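Local atomic coordinates of protein Thf1 (Thermosynechococcus elongatus, PDB entry 5MJO), a protein that may take part in the biogenesis of photosynthetic membranes, and belongs to the THF1 (thylakoid formation) family. Residues Glu49-Ile54 with His95-Ala100; His55-Asn60 with Thr145-Arg150. All coordinates share one frame; numbering follows the deposited sequence.

Contact 1 of 2, residues Glu49-Ile54 with His95-Ala100. With HG (mercury (II) ion), chain B.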
loop_
_atom_site.group_PDB
_atom_site.type_symbol
_atom_site.label_atom_id
_atom_site.label_comp_id
_atom_site.label_asym_id
_atom_site.label_seq_id
_atom_site.Cartn_x
_atom_site.Cartn_y
_atom_site.Cartn_z
ATOM N N GLU A 49 7.910 7.089 -10.004
ATOM C CA GLU A 49 7.678 7.621 -8.661
ATOM C C GLU A 49 7.613 6.550 -7.562
ATOM O O GLU A 49 8.197 6.704 -6.475
ATOM C CB GLU A 49 6.416 8.538 -8.646
ATOM C CG GLU A 49 6.701 9.872 -9.263
ATOM C CD GLU A 49 5.470 10.753 -9.421
ATOM O OE1 GLU A 49 4.297 10.247 -9.338
ATOM O OE2 GLU A 49 5.676 12.003 -9.593
ATOM N N LEU A 50 6.902 5.466 -7.858
ATOM C CA LEU A 50 6.748 4.393 -6.921
ATOM C C LEU A 50 8.115 3.692 -6.735
ATOM O O LEU A 50 8.483 3.374 -5.544
ATOM C CB LEU A 50 5.664 3.463 -7.374
ATOM C CG LEU A 50 5.299 2.331 -6.428
ATOM C CD1 LEU A 50 4.698 2.828 -5.138
ATOM C CD2 LEU A 50 4.374 1.292 -7.009
ATOM N N LEU A 51 8.893 3.546 -7.815
ATOM C CA LEU A 51 10.246 2.939 -7.704
ATOM C C LEU A 51 11.085 3.748 -6.690
ATOM O O LEU A 51 11.790 3.189 -5.823
ATOM C CB LEU A 51 10.947 2.882 -9.022
ATOM C CG LEU A 51 10.788 1.700 -9.925
ATOM C CD1 LEU A 51 11.385 2.090 -11.337
ATOM C CD2 LEU A 51 11.417 0.395 -9.332
ATOM N N VAL A 52 11.087 5.066 -6.821
ATOM C CA VAL A 52 11.931 5.939 -5.981
ATOM C C VAL A 52 11.427 5.859 -4.526
ATOM O O VAL A 52 12.187 5.782 -3.559
ATOM C CB VAL A 52 11.936 7.379 -6.495
ATOM C CG1 VAL A 52 12.732 8.249 -5.565
ATOM C CG2 VAL A 52 12.621 7.451 -7.853
ATOM N N GLU A 53 10.127 5.974 -4.370
ATOM C CA GLU A 53 9.477 5.973 -3.078
ATOM C C GLU A 53 9.820 4.719 -2.279
ATOM O O GLU A 53 10.235 4.778 -1.083
ATOM C CB GLU A 53 7.970 6.145 -3.209
ATOM C CG GLU A 53 7.258 6.142 -1.915
ATOM C CD GLU A 53 5.757 6.328 -2.024
ATOM O OE1 GLU A 53 5.209 5.991 -3.142
ATOM O OE2 GLU A 53 5.196 6.743 -0.976
ATOM N N ILE A 54 9.639 3.588 -2.906
ATOM C CA ILE A 54 9.919 2.361 -2.173
ATOM C C ILE A 54 11.390 2.226 -1.880
ATOM O O ILE A 54 11.757 1.732 -0.788
ATOM C CB ILE A 54 9.336 1.133 -2.866
ATOM C CG1 ILE A 54 7.793 1.216 -3.014
ATOM C CG2 ILE A 54 9.782 -0.231 -2.243
ATOM C CD1 ILE A 54 7.226 0.131 -3.941
ATOM N N HIS A 95 6.275 -7.520 -11.394
ATOM C CA HIS A 95 7.382 -8.437 -11.064
ATOM C C HIS A 95 8.715 -7.696 -11.087
ATOM O O HIS A 95 9.516 -7.800 -10.109
ATOM C CB HIS A 95 7.393 -9.654 -12.034
ATOM C CG HIS A 95 8.372 -10.734 -11.714
ATOM N ND1 HIS A 95 9.718 -10.628 -11.980
ATOM C CD2 HIS A 95 8.196 -11.975 -11.173
ATOM C CE1 HIS A 95 10.331 -11.742 -11.614
ATOM N NE2 HIS A 95 9.438 -12.564 -11.098
ATOM N N ALA A 96 8.933 -6.915 -12.140
ATOM C CA ALA A 96 10.188 -6.179 -12.349
ATOM C C ALA A 96 10.392 -5.160 -11.276
ATOM O O ALA A 96 11.556 -4.923 -10.824
ATOM C CB ALA A 96 10.173 -5.508 -13.736
ATOM N N LEU A 97 9.271 -4.502 -10.887
ATOM C CA LEU A 97 9.403 -3.509 -9.871
ATOM C C LEU A 97 9.765 -4.135 -8.521
ATOM O O LEU A 97 10.741 -3.668 -7.826
ATOM C CB LEU A 97 8.075 -2.702 -9.786
ATOM C CG LEU A 97 8.175 -1.299 -9.112
ATOM C CD1 LEU A 97 7.010 -0.429 -9.591
ATOM C CD2 LEU A 97 8.203 -1.412 -7.663
ATOM N N CYS A 98 9.107 -5.223 -8.192
ATOM C CA CYS A 98 9.426 -5.952 -6.930
ATOM C C CYS A 98 10.884 -6.420 -6.912
ATOM O O CYS A 98 11.603 -6.200 -5.937
ATOM C CB CYS A 98 8.496 -7.147 -6.770
ATOM S SG CYS A 98 6.896 -6.702 -6.095
ATOM N N VAL A 99 11.309 -7.030 -8.002
ATOM C CA VAL A 99 12.675 -7.557 -8.003
ATOM C C VAL A 99 13.676 -6.415 -7.936
ATOM O O VAL A 99 14.717 -6.533 -7.219
ATOM C CB VAL A 99 12.963 -8.532 -9.105
ATOM C CG1 VAL A 99 14.371 -9.060 -9.007
ATOM C CG2 VAL A 99 11.981 -9.644 -9.040
ATOM N N ALA A 100 13.386 -5.266 -8.587
ATOM C CA ALA A 100 14.248 -4.095 -8.463
ATOM C C ALA A 100 14.383 -3.606 -7.023
ATOM O O ALA A 100 15.453 -3.023 -6.653
ATOM C CB ALA A 100 13.793 -2.923 -9.360
HETATM HG HG HG B . 6.063 -4.936 -6.846
#

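Contact 2 of 2, residues His55-Asn60 with Thr145-Arg150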
loop_
_atom_site.group_PDB
_atom_site.type_symbol
_atom_site.label_atom_id
_atom_site.label_comp_id
_atom_site.label_asym_id
_atom_site.label_seq_id
_atom_site.Cartn_x
_atom_site.Cartn_y
_atom_site.Cartn_z
ATOM N N HIS A 55 12.230 2.655 -2.804
ATOM C CA HIS A 55 13.631 2.612 -2.571
ATOM C C HIS A 55 14.045 3.361 -1.308
ATOM O O HIS A 55 14.806 2.879 -0.480
ATOM C CB HIS A 55 14.499 3.075 -3.774
ATOM C CG HIS A 55 15.972 3.057 -3.460
ATOM N ND1 HIS A 55 16.716 1.899 -3.492
ATOM C CD2 HIS A 55 16.778 4.009 -2.924
ATOM C CE1 HIS A 55 17.948 2.181 -3.090
ATOM N NE2 HIS A 55 18.007 3.464 -2.740
ATOM N N LEU A 56 13.575 4.557 -1.192
ATOM C CA LEU A 56 13.920 5.419 -0.088
ATOM C C LEU A 56 13.444 4.842 1.256
ATOM O O LEU A 56 14.070 5.080 2.279
ATOM C CB LEU A 56 13.363 6.830 -0.329
ATOM C CG LEU A 56 14.078 7.687 -1.372
ATOM C CD1 LEU A 56 13.199 8.896 -1.769
ATOM C CD2 LEU A 56 15.484 8.129 -1.027
ATOM N N LEU A 57 12.331 4.126 1.206
ATOM C CA LEU A 57 11.825 3.460 2.395
ATOM C C LEU A 57 12.698 2.296 2.743
ATOM O O LEU A 57 13.173 2.144 3.921
ATOM C CB LEU A 57 10.467 2.903 2.134
ATOM C CG LEU A 57 9.238 3.511 2.536
ATOM C CD1 LEU A 57 8.129 2.461 2.273
ATOM C CD2 LEU A 57 9.245 3.986 3.990
ATOM N N ARG A 58 13.012 1.501 1.726
ATOM C CA ARG A 58 13.426 0.148 2.050
ATOM C C ARG A 58 14.854 0.228 2.502
ATOM O O ARG A 58 15.331 -0.722 3.187
ATOM C CB ARG A 58 13.206 -0.808 0.843
ATOM C CG ARG A 58 14.378 -0.800 -0.007
ATOM C CD ARG A 58 14.263 -1.863 -1.044
ATOM N NE ARG A 58 14.901 -1.382 -2.265
ATOM C CZ ARG A 58 16.050 -1.812 -2.767
ATOM N NH1 ARG A 58 16.745 -2.783 -2.147
ATOM N NH2 ARG A 58 16.478 -1.223 -3.908
ATOM N N VAL A 59 15.551 1.321 2.217
ATOM C CA VAL A 59 16.916 1.510 2.776
ATOM C C VAL A 59 17.036 2.324 4.078
ATOM O O VAL A 59 18.182 2.584 4.594
ATOM C CB VAL A 59 17.884 2.214 1.796
ATOM C CG1 VAL A 59 18.057 1.344 0.535
ATOM C CG2 VAL A 59 17.452 3.704 1.521
ATOM N N ASN A 60 15.910 2.779 4.579
ATOM C CA ASN A 60 15.870 3.270 5.957
ATOM C C ASN A 60 15.937 2.058 6.851
ATOM O O ASN A 60 15.099 1.170 6.765
ATOM C CB ASN A 60 14.535 3.997 6.173
ATOM C CG ASN A 60 14.392 4.679 7.502
ATOM O OD1 ASN A 60 14.569 4.069 8.553
ATOM N ND2 ASN A 60 14.072 5.951 7.469
ATOM N N THR A 145 5.578 -1.380 14.831
ATOM C CA THR A 145 6.198 -0.089 14.740
ATOM C C THR A 145 7.094 -0.092 13.478
ATOM O O THR A 145 7.041 -1.010 12.627
ATOM C CB THR A 145 6.959 0.163 16.041
ATOM O OG1 THR A 145 7.964 -0.859 16.194
ATOM C CG2 THR A 145 5.930 0.122 17.253
ATOM N N GLY A 146 7.884 0.960 13.335
ATOM C CA GLY A 146 8.840 1.057 12.264
ATOM C C GLY A 146 8.531 2.324 11.535
ATOM O O GLY A 146 7.573 3.090 11.836
ATOM N N LYS A 147 9.381 2.578 10.586
ATOM C CA LYS A 147 9.256 3.772 9.761
ATOM C C LYS A 147 7.953 3.770 9.028
ATOM O O LYS A 147 7.592 2.818 8.379
ATOM C CB LYS A 147 10.414 3.851 8.747
ATOM C CG LYS A 147 10.422 5.035 7.723
ATOM C CD LYS A 147 10.635 6.376 8.367
ATOM C CE LYS A 147 10.648 7.548 7.396
ATOM N NZ LYS A 147 11.134 8.756 8.146
ATOM N N TYR A 148 7.239 4.865 9.156
ATOM C CA TYR A 148 5.932 5.041 8.551
ATOM C C TYR A 148 6.115 5.620 7.105
ATOM O O TYR A 148 6.906 6.526 6.835
ATOM C CB TYR A 148 5.115 5.995 9.406
ATOM C CG TYR A 148 3.867 6.524 8.711
ATOM C CD1 TYR A 148 2.724 5.723 8.642
ATOM C CD2 TYR A 148 3.884 7.723 8.075
ATOM C CE1 TYR A 148 1.594 6.120 8.022
ATOM C CE2 TYR A 148 2.758 8.158 7.387
ATOM C CZ TYR A 148 1.616 7.328 7.328
ATOM O OH TYR A 148 0.496 7.762 6.618
ATOM N N SER A 149 5.307 5.072 6.221
ATOM C CA SER A 149 5.160 5.488 4.846
ATOM C C SER A 149 3.699 5.790 4.529
ATOM O O SER A 149 2.793 5.164 5.040
ATOM C CB SER A 149 5.620 4.326 3.916
ATOM O OG SER A 149 5.331 4.573 2.540
ATOM N N ARG A 150 3.494 6.743 3.602
ATOM C CA ARG A 150 2.185 6.887 3.022
ATOM C C ARG A 150 1.597 5.615 2.450
ATOM O O ARG A 150 0.399 5.464 2.504
ATOM C CB ARG A 150 2.122 8.049 2.062
ATOM C CG ARG A 150 2.727 7.804 0.814
ATOM C CD ARG A 150 1.804 8.099 -0.360
ATOM N NE ARG A 150 2.400 7.353 -1.481
ATOM C CZ ARG A 150 1.707 6.851 -2.504
ATOM N NH1 ARG A 150 0.431 7.054 -2.749
ATOM N NH2 ARG A 150 2.386 6.158 -3.384
HETATM O O HOH W 1 13.651 7.907 9.745
#

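Contact 1 of 2, residues Glu49-Ile54 with His95-Ala100
Leu97 reaches from helix 88-100 into a pocket formed by Leu50, Leu51 and Ile54, one turn of helix 41-58. Its CB is directed toward that helix; chi1 of -160° keeps CG opposite the backbone N, and the two methyls go to different partners. CG itself meets Leu51 CD2 at 3.7 Å, and the two leucines slide past each other in opposite directions, flank against flank. Leu97 CD1 touches Leu50 CD2 at 4.1 Å; there the side chains cross at about a right angle. The other methyl, CD2, meets Ile54 CD1, also at 4.1 Å, in an oblique crossing. Leu51 CD2 extends further along the partner helix to Ala100 CB, 4.1 Å away, so this one methyl touches both Leu97 and Ala100, three residues apart on the helix. No hydrogen bond crosses the interface, and every touching residue is buried. Cutting Leu97 back to an alanine is likely to open a gap facing Leu50, Leu51 and Ile54 and leave their methyl ends less held. On the next residue, Cys98 turns its CB away from this interface, and its SG binds a mercury(II) ion at 2.1 Å. The helix axes run in nearly the same direction, 24° apart and 10.6 Å at closest approach, a spacing bridged by side chains rather than by close backbones. Phe31 of helix 24-34 packs on Leu51, Phe80 of helix 67-80 on Leu50, and Phe69 and Val73 of that same helix on Ile54, which places the contact in the core of an all-helical bundle.

Contact 2 of 2, residues His55-Asn60 with Thr145-Arg150
Leu57 and Ser149 bring the two backbones to 7.4 Å between their CA atoms, and Asn60 and Lys147 stand at a similar spacing. Residues 55-60 are the last turn of helix 41-58 and the start of the loop beyond it, where Asn60 N bonds to Leu57 O at 2.9 Å. Residues 145-149 are extended and lead into helix 150-162, with Ser149 as its N-cap. Leu57 sets the fork of its isobutyl group over Ser149: CD1 lies 3.5 Å from Ser149 CB and CD2 3.6 Å from the same carbon. Ser149 OG is also 3.5 Å from Leu57 CD1, but its hydrogen bond goes to Leu151 N, as befits a cap. Leu57 CD2 further brushes Lys147 CG in passing. The Lys147 chain leaves its backbone anti to N, then bends at chi2 (67°), which carries CD and CE across the ND2 end of Asn60, the two side chains crossing at about a right angle. Within this pair the nearest atoms are Asn60 ND2 and Lys147 CD, 3.6 Å apart. Beyond them, one water accepts hydrogen bonds from both Asn60 ND2 (3.0 Å) and Lys147 NZ (3.1 Å). Asn60 OD1 turns to Asp62 N, and Lys147 pairs through its backbone with the same Asp62. Chemically the contact therefore grades from a buried end, where the Leu57 methyls lie on the N-cap serine and probably shield its bond to Leu151 N, to a more exposed polar edge where two donors share a water. No direct hydrogen bond joins the segments, so their polar link at this edge passes through solvent.

In the fold
After helix 24-34, helix 41-58 and the turn that ends it supply one side of both contacts, residues 49-54 and then, directly after, 55-60. Contact 1 closes a loop of 40 residues that includes helix 67-80 and returns on helix 88-100. Contact 2 closes a longer one, 84 residues, returning at the loop before helix 150-162. Because the segments alternate along the chain, the two closures cross rather than nest. Their centres lie 13 Å apart, and a salt bridge joins them, Glu53 OE1 to Arg150 NH2 at 2.8 Å. Helix 41-58 thus ties helix 88-100 to the entrance of helix 150-162.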